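Local structure of MutT/nudix family protein (3GZ8) at residues Leu22-Ala27 / Asn96-Arg101; Val39-Arg44 / Trp53-Gly58; Leu90-Asn95 / Val105-Thr110. The protein binds ADP-ribose through its Nudix domain, the part present here, and regulates transcription of NAD metabolism genes in response to that ligand. All coordinates share one frame; numbering follows the deposited sequence.

Interaction 1. Residues Leu22-Ala27 / Asn96-Arg101. With APR (adenosine-5-diphosphoribose), chain E.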
loop_
_atom_site.group_PDB
_atom_site.type_symbol
_atom_site.label_atom_id
_atom_site.label_comp_id
_atom_site.label_asym_id
_atom_site.label_seq_id
_atom_site.Cartn_x
_atom_site.Cartn_y
_atom_site.Cartn_z
ATOM N N LEU A 22 -6.371 -8.525 3.044
ATOM C CA LEU A 22 -7.071 -7.986 1.867
ATOM C C LEU A 22 -6.282 -6.847 1.295
ATOM O O LEU A 22 -5.758 -6.014 2.031
ATOM C CB LEU A 22 -8.465 -7.462 2.201
ATOM C CG LEU A 22 -9.568 -8.374 2.756
ATOM C CD1 LEU A 22 -10.893 -7.730 2.362
ATOM C CD2 LEU A 22 -9.522 -9.816 2.247
ATOM N N LEU A 23 -6.215 -6.799 -0.028
ATOM C CA LEU A 23 -5.430 -5.802 -0.725
ATOM C C LEU A 23 -6.303 -5.156 -1.762
ATOM O O LEU A 23 -6.853 -5.838 -2.633
ATOM C CB LEU A 23 -4.268 -6.502 -1.388
ATOM C CG LEU A 23 -3.037 -5.790 -1.941
ATOM C CD1 LEU A 23 -2.784 -4.396 -1.323
ATOM C CD2 LEU A 23 -1.850 -6.735 -1.676
ATOM N N THR A 24 -6.464 -3.840 -1.659
ATOM C CA THR A 24 -7.371 -3.128 -2.545
ATOM C C THR A 24 -6.772 -1.817 -3.005
ATOM O O THR A 24 -5.716 -1.392 -2.509
ATOM C CB THR A 24 -8.734 -2.854 -1.862
ATOM O OG1 THR A 24 -8.538 -2.160 -0.629
ATOM C CG2 THR A 24 -9.497 -4.167 -1.571
ATOM N N VAL A 25 -7.437 -1.196 -3.979
ATOM C CA VAL A 25 -7.142 0.174 -4.380
ATOM C C VAL A 25 -8.417 0.985 -4.278
ATOM O O VAL A 25 -9.512 0.411 -4.318
ATOM C CB VAL A 25 -6.553 0.280 -5.811
ATOM C CG1 VAL A 25 -5.304 -0.563 -5.948
ATOM C CG2 VAL A 25 -7.579 -0.099 -6.860
ATOM N N ASP A 26 -8.292 2.301 -4.145
ATOM C CA ASP A 26 -9.454 3.195 -4.142
ATOM C C ASP A 26 -9.054 4.447 -4.891
ATOM O O ASP A 26 -7.862 4.755 -4.969
ATOM C CB ASP A 26 -9.850 3.570 -2.716
ATOM C CG ASP A 26 -10.684 2.504 -2.035
ATOM O OD1 ASP A 26 -11.799 2.212 -2.513
ATOM O OD2 ASP A 26 -10.241 1.978 -1.005
ATOM N N ALA A 27 -10.017 5.172 -5.447
ATOM C CA ALA A 27 -9.683 6.423 -6.118
ATOM C C ALA A 27 -10.618 7.511 -5.666
ATOM O O ALA A 27 -11.839 7.285 -5.552
ATOM C CB ALA A 27 -9.742 6.282 -7.633
ATOM N N ASN A 96 -6.582 -3.294 11.061
ATOM C CA ASN A 96 -7.509 -4.398 11.343
ATOM C C ASN A 96 -8.986 -4.037 11.527
ATOM O O ASN A 96 -9.817 -4.943 11.669
ATOM C CB ASN A 96 -7.002 -5.261 12.510
ATOM C CG ASN A 96 -7.020 -4.543 13.856
ATOM O OD1 ASN A 96 -7.579 -3.448 14.025
ATOM N ND2 ASN A 96 -6.398 -5.175 14.833
ATOM N N SER A 97 -9.306 -2.736 11.486
ATOM C CA SER A 97 -10.671 -2.250 11.730
ATOM C C SER A 97 -11.424 -1.668 10.513
ATOM O O SER A 97 -12.656 -1.600 10.529
ATOM C CB SER A 97 -10.652 -1.189 12.831
ATOM O OG SER A 97 -9.837 -0.082 12.441
ATOM N N ARG A 98 -10.720 -1.221 9.477
ATOM C CA ARG A 98 -11.399 -0.460 8.417
ATOM C C ARG A 98 -12.358 -1.339 7.563
ATOM O O ARG A 98 -13.319 -0.830 6.953
ATOM C CB ARG A 98 -10.374 0.291 7.541
ATOM C CG ARG A 98 -9.361 -0.615 6.812
ATOM C CD ARG A 98 -8.477 0.124 5.765
ATOM N NE ARG A 98 -9.316 0.878 4.844
ATOM C CZ ARG A 98 -9.888 0.385 3.742
ATOM N NH1 ARG A 98 -9.679 -0.882 3.366
ATOM N NH2 ARG A 98 -10.651 1.182 2.993
ATOM N N ASP A 99 -12.081 -2.647 7.520
ATOM C CA ASP A 99 -12.836 -3.595 6.702
ATOM C C ASP A 99 -13.183 -4.826 7.538
ATOM O O ASP A 99 -12.302 -5.625 7.895
ATOM C CB ASP A 99 -12.020 -4.006 5.464
ATOM C CG ASP A 99 -12.883 -4.582 4.337
ATOM O OD1 ASP A 99 -13.748 -5.455 4.582
ATOM O OD2 ASP A 99 -12.702 -4.161 3.177
ATOM N N ALA A 100 -14.472 -4.995 7.832
ATOM C CA ALA A 100 -14.931 -6.147 8.650
ATOM C C ALA A 100 -14.507 -7.510 8.100
ATOM O O ALA A 100 -14.325 -8.437 8.875
ATOM C CB ALA A 100 -16.418 -6.100 8.877
ATOM N N ARG A 101 -14.311 -7.613 6.786
ATOM C CA ARG A 101 -13.829 -8.841 6.135
ATOM C C ARG A 101 -12.453 -9.322 6.604
ATOM O O ARG A 101 -12.057 -10.464 6.325
ATOM C CB ARG A 101 -13.836 -8.700 4.610
ATOM C CG ARG A 101 -15.213 -8.523 4.040
ATOM C CD ARG A 101 -15.191 -8.270 2.555
ATOM N NE ARG A 101 -14.693 -6.947 2.220
ATOM C CZ ARG A 101 -14.887 -6.344 1.049
ATOM N NH1 ARG A 101 -15.580 -6.944 0.084
ATOM N NH2 ARG A 101 -14.379 -5.136 0.844
HETATM N N1 APR E . -9.728 -10.988 -3.227
HETATM C C2 APR E . -10.073 -10.922 -4.535
HETATM N N3 APR E . -11.349 -10.839 -4.953
HETATM C C4 APR E . -12.370 -10.801 -4.046
HETATM C C5 APR E . -12.056 -10.850 -2.607
HETATM C C6 APR E . -10.647 -10.961 -2.222
HETATM N N6 APR E . -10.304 -11.023 -0.905
HETATM N N7 APR E . -13.215 -10.799 -1.941
HETATM C C8 APR E . -14.203 -10.708 -2.870
HETATM N N9 APR E . -13.699 -10.727 -4.120
HETATM C "C1'" APR E . -14.477 -10.649 -5.367
HETATM C "C2'" APR E . -15.809 -11.374 -5.237
HETATM O "O2'" APR E . -16.150 -11.923 -6.520
HETATM C "C3'" APR E . -16.808 -10.285 -4.923
HETATM O "O3'" APR E . -18.111 -10.598 -5.420
HETATM O "O4'" APR E . -14.787 -9.288 -5.642
HETATM C "C4'" APR E . -16.197 -9.086 -5.634
HETATM C "C5'" APR E . -16.413 -7.781 -4.912
HETATM O "O5'" APR E . -15.950 -6.767 -5.809
HETATM P PA APR E . -16.204 -5.240 -5.394
HETATM O O1A APR E . -17.667 -5.035 -5.022
HETATM O O2A APR E . -15.575 -4.409 -6.462
HETATM O O3A APR E . -15.260 -5.285 -4.078
HETATM P PB APR E . -15.492 -4.335 -2.806
HETATM O O1B APR E . -16.442 -5.006 -1.871
HETATM O O2B APR E . -15.735 -2.982 -3.406
HETATM O O5D APR E . -14.101 -4.352 -1.987
HETATM C C5D APR E . -13.119 -3.342 -2.250
HETATM O O4D APR E . -12.842 -2.846 0.092
HETATM O O1D APR E . -11.426 -2.389 1.897
HETATM C C1D APR E . -12.339 -1.833 0.948
HETATM O O2D APR E . -11.870 0.484 0.535
HETATM C C2D APR E . -11.672 -0.842 0.013
HETATM O O3D APR E . -13.175 0.021 -1.747
HETATM C C3D APR E . -12.321 -1.065 -1.357
HETATM C C4D APR E . -13.219 -2.280 -1.161
#
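Arg98, the first residue of the loop 96-101 to come near strand 22-27, reaches back toward Thr24 and Asp26. Its chain bends at chi3 (-52°) and brings the guanidinium to the terminal ribose of ADP-ribose. NH1 of Arg98 donates to O1D of the ligand at 2.7 Å. NH2 of Arg98 donates to O2D of the ligand at 2.8 Å, almost straight at 170° and in the guanidinium plane. The carboxylate of Asp26 takes the same ribose from the strand side: O3D donates to its OD1 and O2D to its OD2. O2D is therefore held between an acidic and a basic group. Asp26 OD2 lies 4.1 Å from Arg98 NH2 and well out of the guanidinium plane. The opposite charges are near each other, but no N-H points at the oxygen. Asp26 OD2 is also hydrogen-bonded to Thr106 OG1, and Arg98 NH2 forms a salt bridge with Asp144.

Asp99 comes next. Its OD2 accepts from O1D of the ligand. Its OD1 takes the backbone N of Arg101 in an Asx turn.

Arg101 follows. It grips Asp99 side-on, NE to OD1 at 2.9 Å and NH2 to OD2 at 3.0 Å, which should fix the rotation of its guanidinium. NH1 then donates to phosphate oxygen O1B, and NH2 to O5D. The side chains of Leu22 and Arg101 cross at about a right angle, with Leu22 CD1 3.8 Å from Arg101 CB. Leu22 CD2 lies beside the adenine amino group N6. Tyr13 of the second subunit packs on Leu22, and its OH is also hydrogen-bonded to the ligand. Strand and loop supply one part of the ADP-ribose pocket of this Nudix domain.

Interaction 2. Residues Val39-Arg44 / Trp53-Gly58. With APR (adenosine-5-diphosphoribose), chain E.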
loop_
_atom_site.group_PDB
_atom_site.type_symbol
_atom_site.label_atom_id
_atom_site.label_comp_id
_atom_site.label_asym_id
_atom_site.label_seq_id
_atom_site.Cartn_x
_atom_site.Cartn_y
_atom_site.Cartn_z
ATOM N N VAL A 39 -17.074 15.086 -6.330
ATOM C CA VAL A 39 -16.310 13.864 -6.170
ATOM C C VAL A 39 -17.151 12.720 -6.732
ATOM O O VAL A 39 -18.382 12.730 -6.583
ATOM C CB VAL A 39 -15.902 13.611 -4.679
ATOM C CG1 VAL A 39 -17.098 13.291 -3.839
ATOM C CG2 VAL A 39 -14.861 12.480 -4.563
ATOM N N LEU A 40 -16.469 11.770 -7.382
ATOM C CA LEU A 40 -17.085 10.615 -8.053
ATOM C C LEU A 40 -17.328 9.481 -7.068
ATOM O O LEU A 40 -16.385 8.976 -6.458
ATOM C CB LEU A 40 -16.161 10.081 -9.162
ATOM C CG LEU A 40 -16.677 8.993 -10.091
ATOM C CD1 LEU A 40 -17.862 9.489 -10.954
ATOM C CD2 LEU A 40 -15.519 8.550 -10.975
ATOM N N LEU A 41 -18.590 9.100 -6.922
ATOM C CA LEU A 41 -18.977 8.029 -6.024
ATOM C C LEU A 41 -19.820 7.013 -6.795
ATOM O O LEU A 41 -20.518 7.367 -7.755
ATOM C CB LEU A 41 -19.773 8.576 -4.816
ATOM C CG LEU A 41 -19.126 9.587 -3.850
ATOM C CD1 LEU A 41 -20.045 9.856 -2.645
ATOM C CD2 LEU A 41 -17.735 9.136 -3.359
ATOM N N VAL A 42 -19.722 5.756 -6.373
ATOM C CA VAL A 42 -20.509 4.675 -6.940
ATOM C C VAL A 42 -21.459 4.138 -5.876
ATOM O O VAL A 42 -21.181 4.231 -4.660
ATOM C CB VAL A 42 -19.628 3.507 -7.470
ATOM C CG1 VAL A 42 -18.800 3.958 -8.690
ATOM C CG2 VAL A 42 -18.728 2.903 -6.357
ATOM N N GLN A 43 -22.585 3.579 -6.311
ATOM C CA GLN A 43 -23.457 2.958 -5.346
ATOM C C GLN A 43 -23.199 1.460 -5.329
ATOM O O GLN A 43 -23.263 0.832 -6.360
ATOM C CB GLN A 43 -24.924 3.317 -5.610
ATOM C CG GLN A 43 -25.836 2.773 -4.524
ATOM C CD GLN A 43 -27.280 3.242 -4.649
ATOM O OE1 GLN A 43 -27.944 3.427 -3.631
ATOM N NE2 GLN A 43 -27.772 3.436 -5.885
ATOM N N ARG A 44 -22.924 0.900 -4.154
ATOM C CA ARG A 44 -22.502 -0.510 -4.015
ATOM C C ARG A 44 -23.634 -1.542 -4.211
ATOM O O ARG A 44 -24.717 -1.401 -3.632
ATOM C CB ARG A 44 -21.877 -0.711 -2.629
ATOM C CG ARG A 44 -20.617 0.141 -2.387
ATOM C CD ARG A 44 -20.010 -0.054 -0.983
ATOM N NE ARG A 44 -19.812 -1.456 -0.660
ATOM C CZ ARG A 44 -18.846 -2.206 -1.186
ATOM N NH1 ARG A 44 -17.970 -1.674 -2.053
ATOM N NH2 ARG A 44 -18.746 -3.496 -0.839
ATOM N N TRP A 53 -23.329 4.552 -0.875
ATOM C CA TRP A 53 -22.351 5.150 -1.737
ATOM C C TRP A 53 -20.974 5.075 -1.076
ATOM O O TRP A 53 -20.854 5.126 0.152
ATOM C CB TRP A 53 -22.728 6.593 -2.025
ATOM C CG TRP A 53 -24.003 6.743 -2.762
ATOM C CD1 TRP A 53 -25.270 6.796 -2.224
ATOM C CD2 TRP A 53 -24.163 6.884 -4.189
ATOM N NE1 TRP A 53 -26.199 6.967 -3.228
ATOM C CE2 TRP A 53 -25.552 7.020 -4.440
ATOM C CE3 TRP A 53 -23.271 6.904 -5.270
ATOM C CZ2 TRP A 53 -26.065 7.179 -5.725
ATOM C CZ3 TRP A 53 -23.768 7.055 -6.543
ATOM C CH2 TRP A 53 -25.164 7.194 -6.767
ATOM N N GLY A 54 -19.952 4.927 -1.916
ATOM C CA GLY A 54 -18.545 5.052 -1.514
ATOM C C GLY A 54 -17.697 5.249 -2.762
ATOM O O GLY A 54 -18.248 5.455 -3.871
ATOM N N LEU A 55 -16.372 5.133 -2.599
ATOM C CA LEU A 55 -15.402 5.360 -3.691
ATOM C C LEU A 55 -15.274 4.168 -4.634
ATOM O O LEU A 55 -15.365 3.023 -4.207
ATOM C CB LEU A 55 -14.002 5.678 -3.148
ATOM C CG LEU A 55 -13.844 6.907 -2.266
ATOM C CD1 LEU A 55 -12.582 6.788 -1.363
ATOM C CD2 LEU A 55 -13.824 8.159 -3.120
ATOM N N PRO A 56 -15.034 4.442 -5.928
ATOM C CA PRO A 56 -14.756 3.358 -6.867
ATOM C C PRO A 56 -13.423 2.728 -6.512
ATOM O O PRO A 56 -12.403 3.408 -6.587
ATOM C CB PRO A 56 -14.652 4.069 -8.222
ATOM C CG PRO A 56 -14.450 5.528 -7.903
ATOM C CD PRO A 56 -14.987 5.783 -6.550
ATOM N N GLY A 57 -13.433 1.464 -6.099
ATOM C CA GLY A 57 -12.204 0.752 -5.760
ATOM C C GLY A 57 -12.283 -0.721 -6.136
ATOM O O GLY A 57 -13.116 -1.111 -6.984
ATOM N N GLY A 58 -11.427 -1.549 -5.526
ATOM C CA GLY A 58 -11.469 -2.960 -5.835
ATOM C C GLY A 58 -10.205 -3.762 -5.641
ATOM O O GLY A 58 -9.173 -3.249 -5.171
HETATM N N1 APR E . -9.728 -10.988 -3.227
HETATM C C2 APR E . -10.073 -10.922 -4.535
HETATM N N3 APR E . -11.349 -10.839 -4.953
HETATM C C4 APR E . -12.370 -10.801 -4.046
HETATM C C5 APR E . -12.056 -10.850 -2.607
HETATM C C6 APR E . -10.647 -10.961 -2.222
HETATM N N6 APR E . -10.304 -11.023 -0.905
HETATM N N7 APR E . -13.215 -10.799 -1.941
HETATM C C8 APR E . -14.203 -10.708 -2.870
HETATM N N9 APR E . -13.699 -10.727 -4.120
HETATM C "C1'" APR E . -14.477 -10.649 -5.367
HETATM C "C2'" APR E . -15.809 -11.374 -5.237
HETATM O "O2'" APR E . -16.150 -11.923 -6.520
HETATM C "C3'" APR E . -16.808 -10.285 -4.923
HETATM O "O3'" APR E . -18.111 -10.598 -5.420
HETATM O "O4'" APR E . -14.787 -9.288 -5.642
HETATM C "C4'" APR E . -16.197 -9.086 -5.634
HETATM C "C5'" APR E . -16.413 -7.781 -4.912
HETATM O "O5'" APR E . -15.950 -6.767 -5.809
HETATM P PA APR E . -16.204 -5.240 -5.394
HETATM O O1A APR E . -17.667 -5.035 -5.022
HETATM O O2A APR E . -15.575 -4.409 -6.462
HETATM O O3A APR E . -15.260 -5.285 -4.078
HETATM P PB APR E . -15.492 -4.335 -2.806
HETATM O O1B APR E . -16.442 -5.006 -1.871
HETATM O O2B APR E . -15.735 -2.982 -3.406
HETATM O O5D APR E . -14.101 -4.352 -1.987
HETATM C C5D APR E . -13.119 -3.342 -2.250
HETATM O O4D APR E . -12.842 -2.846 0.092
HETATM O O1D APR E . -11.426 -2.389 1.897
HETATM C C1D APR E . -12.339 -1.833 0.948
HETATM O O2D APR E . -11.870 0.484 0.535
HETATM C C2D APR E . -11.672 -0.842 0.013
HETATM O O3D APR E . -13.175 0.021 -1.747
HETATM C C3D APR E . -12.321 -1.065 -1.357
HETATM C C4D APR E . -13.219 -2.280 -1.161
HETATM O O HOH W 1 -17.295 1.018 -3.547
#
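Val42 and Gly54 form the antiparallel hydrogen-bonded pair of this hairpin. Val42 N donates to Gly54 O at 2.9 Å, and Gly54 N returns a bond to Val42 O at 3.1 Å. Both bonds are fairly straight, each at 162°. Val42 O also receives a CA-H contact from Trp53. Beyond Gly54 the second segment leaves the pairing, and other groups serve its polar atoms. Leu55 N is hydrogen-bonded to His145 ND1. Leu55 O accepts from a water, which in turn accepts from Arg44 NH1 at 3.2 Å. The Arg44 guanidinium meets the phosphate edge-on: NH1 donates to O2B of ADP-ribose and NH2 to O1B, both at 2.9 Å. Its NE is taken by Pro48 O.

Gln43 and Trp53 are the non-hydrogen-bonded pair. Gln43 CB sits over the six-membered ring of Trp53, 3.7 Å from its centroid and 3° off the normal, a CH-pi contact. Leu41 O lies at the edge of the same ring.

Strand 125-132 borders strand 36-44, and its Trp131 meets Trp53 edge-to-face. Helix 68-80 packs on Val42 and Pro56. Strand 22-33 pairs with both hairpin strands.

Interaction 3. Residues Leu90-Asn95 / Val105-Thr110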
loop_
_atom_site.group_PDB
_atom_site.type_symbol
_atom_site.label_atom_id
_atom_site.label_comp_id
_atom_site.label_asym_id
_atom_site.label_seq_id
_atom_site.Cartn_x
_atom_site.Cartn_y
_atom_site.Cartn_z
ATOM N N LEU A 90 -2.217 8.691 -3.321
ATOM C CA LEU A 90 -2.576 9.611 -2.246
ATOM C C LEU A 90 -2.017 9.132 -0.903
ATOM O O LEU A 90 -1.228 9.827 -0.284
ATOM C CB LEU A 90 -4.090 9.783 -2.161
ATOM C CG LEU A 90 -4.639 10.636 -1.002
ATOM C CD1 LEU A 90 -4.155 12.082 -1.023
ATOM C CD2 LEU A 90 -6.109 10.609 -1.066
ATOM N N CYS A 91 -2.436 7.954 -0.460
ATOM C CA CYS A 91 -1.958 7.371 0.770
ATOM C C CYS A 91 -2.421 5.919 0.795
ATOM O O CYS A 91 -3.365 5.537 0.061
ATOM C CB CYS A 91 -2.549 8.097 1.976
ATOM S SG CYS A 91 -4.315 7.895 2.010
ATOM N N THR A 92 -1.764 5.131 1.648
ATOM C CA THR A 92 -2.082 3.747 1.868
ATOM C C THR A 92 -2.561 3.595 3.315
ATOM O O THR A 92 -1.864 3.961 4.256
ATOM C CB THR A 92 -0.858 2.881 1.565
ATOM O OG1 THR A 92 -0.534 3.013 0.169
ATOM C CG2 THR A 92 -1.104 1.399 1.897
ATOM N N VAL A 93 -3.781 3.111 3.481
ATOM C CA VAL A 93 -4.325 2.869 4.806
ATOM C C VAL A 93 -4.406 1.354 5.041
ATOM O O VAL A 93 -4.955 0.620 4.221
ATOM C CB VAL A 93 -5.709 3.543 5.019
ATOM C CG1 VAL A 93 -6.218 3.289 6.465
ATOM C CG2 VAL A 93 -5.632 5.081 4.738
ATOM N N GLY A 94 -3.820 0.894 6.144
ATOM C CA GLY A 94 -3.755 -0.520 6.444
ATOM C C GLY A 94 -3.904 -0.810 7.909
ATOM O O GLY A 94 -3.031 -0.475 8.704
ATOM N N ASN A 95 -5.003 -1.451 8.276
ATOM C CA ASN A 95 -5.223 -1.826 9.675
ATOM C C ASN A 95 -6.263 -2.944 9.813
ATOM O O ASN A 95 -6.785 -3.460 8.806
ATOM C CB ASN A 95 -5.636 -0.597 10.496
ATOM C CG ASN A 95 -6.924 0.002 10.011
ATOM O OD1 ASN A 95 -7.902 -0.726 9.729
ATOM N ND2 ASN A 95 -6.951 1.331 9.888
ATOM N N VAL A 105 -5.594 -3.726 3.603
ATOM C CA VAL A 105 -4.762 -2.654 3.071
ATOM C C VAL A 105 -5.396 -2.047 1.821
ATOM O O VAL A 105 -5.710 -2.753 0.867
ATOM C CB VAL A 105 -3.326 -3.142 2.699
ATOM C CG1 VAL A 105 -2.553 -2.009 2.041
ATOM C CG2 VAL A 105 -2.550 -3.644 3.920
ATOM N N THR A 106 -5.582 -0.737 1.805
ATOM C CA THR A 106 -6.021 -0.102 0.562
ATOM C C THR A 106 -5.037 0.988 0.142
ATOM O O THR A 106 -4.545 1.770 0.962
ATOM C CB THR A 106 -7.470 0.486 0.640
ATOM O OG1 THR A 106 -7.994 0.669 -0.684
ATOM C CG2 THR A 106 -7.493 1.834 1.367
ATOM N N VAL A 107 -4.768 1.021 -1.152
ATOM C CA VAL A 107 -3.883 2.021 -1.725
ATOM C C VAL A 107 -4.769 3.057 -2.402
ATOM O O VAL A 107 -5.372 2.773 -3.417
ATOM C CB VAL A 107 -2.917 1.352 -2.737
ATOM C CG1 VAL A 107 -1.896 2.335 -3.246
ATOM C CG2 VAL A 107 -2.225 0.149 -2.086
ATOM N N CYS A 108 -4.860 4.257 -1.839
ATOM C CA CYS A 108 -5.752 5.256 -2.408
ATOM C C CYS A 108 -5.046 6.168 -3.397
ATOM O O CYS A 108 -3.921 6.594 -3.169
ATOM C CB CYS A 108 -6.433 6.086 -1.298
ATOM S SG CYS A 108 -7.934 7.021 -1.852
ATOM N N TYR A 109 -5.735 6.480 -4.487
ATOM C CA TYR A 109 -5.251 7.378 -5.499
ATOM C C TYR A 109 -6.181 8.573 -5.624
ATOM O O TYR A 109 -7.305 8.550 -5.112
ATOM C CB TYR A 109 -5.211 6.655 -6.826
ATOM C CG TYR A 109 -4.103 5.645 -6.925
ATOM C CD1 TYR A 109 -2.890 5.968 -7.535
ATOM C CD2 TYR A 109 -4.257 4.362 -6.392
ATOM C CE1 TYR A 109 -1.859 5.030 -7.626
ATOM C CE2 TYR A 109 -3.238 3.417 -6.488
ATOM C CZ TYR A 109 -2.059 3.752 -7.088
ATOM O OH TYR A 109 -1.074 2.808 -7.137
ATOM N N THR A 110 -5.735 9.618 -6.320
ATOM C CA THR A 110 -6.529 10.803 -6.443
ATOM C C THR A 110 -6.239 11.514 -7.755
ATOM O O THR A 110 -5.141 11.418 -8.301
ATOM C CB THR A 110 -6.321 11.753 -5.217
ATOM O OG1 THR A 110 -7.257 12.829 -5.278
ATOM C CG2 THR A 110 -4.913 12.357 -5.191
#
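This antiparallel beta hairpin, strands 88-95 and 104-113, belongs to the mixed sheet of the Nudix fold and carries a classic beta bulge. Leu90 and Cys91 both face Cys108 there. Cys108 O accepts a short bond from Leu90 N at 2.7 Å and a weak one from Cys91 N at 3.4 Å. Cys108 N donates to Cys91 O. Two residues on, the pairing is regular: Val93 N donates to Thr106 O at 3.0 Å, and Thr106 N to Val93 O at 2.8 Å.

The side chains of Cys91, Val93, Thr106 and Cys108 share one face, where helix 145-156 packs on Cys91 and Val93. Cys108 SG stands anti to its own backbone N (chi1 -163°), and Leu90 CD2 approaches it to 4.1 Å. Leu90 CB also touches Thr110 CG2. Thr106 OG1 is hydrogen-bonded to Asp26 OD2, in the ADP-ribose pocket.

Thr92, Val105 and Val107 lie on the other face, with Gly94 paired to Val105. Thr92 and Val107 run side by side and point the same way, with OG1 of Thr92 3.7 Å from CG1 of Val107. That hydroxyl is hydrogen-bonded to OG1 of Thr92 of the second subunit, so this face reaches the dimer interface. The methyl of Thr92 turns instead to Val105: its CG2 lies 3.7 Å from CG1 of Val105.

All three interactions reach the mixed sheet of one Nudix domain, interaction 1 through strand 22-33 alone. Both segments of interaction 2 fall between those of interaction 1 in the sequence. Interaction 3 comes later, with one segment before and one after 96-101. Interactions 1 and 3 have centres about 9 Å apart. The centre of interaction 2 lies about 14 Å from that of interaction 1 and about 15 Å from that of interaction 3. Strand 22-33 lies between the two hairpins: it pairs with strand 104-113 and with both strands of interaction 2. Interactions 1 and 2 both bind the same ADP-ribose, interaction 2 through Arg44 at the phosphate. Interactions 1 and 3 touch the second subunit, so pocket and dimer interface are close neighbours.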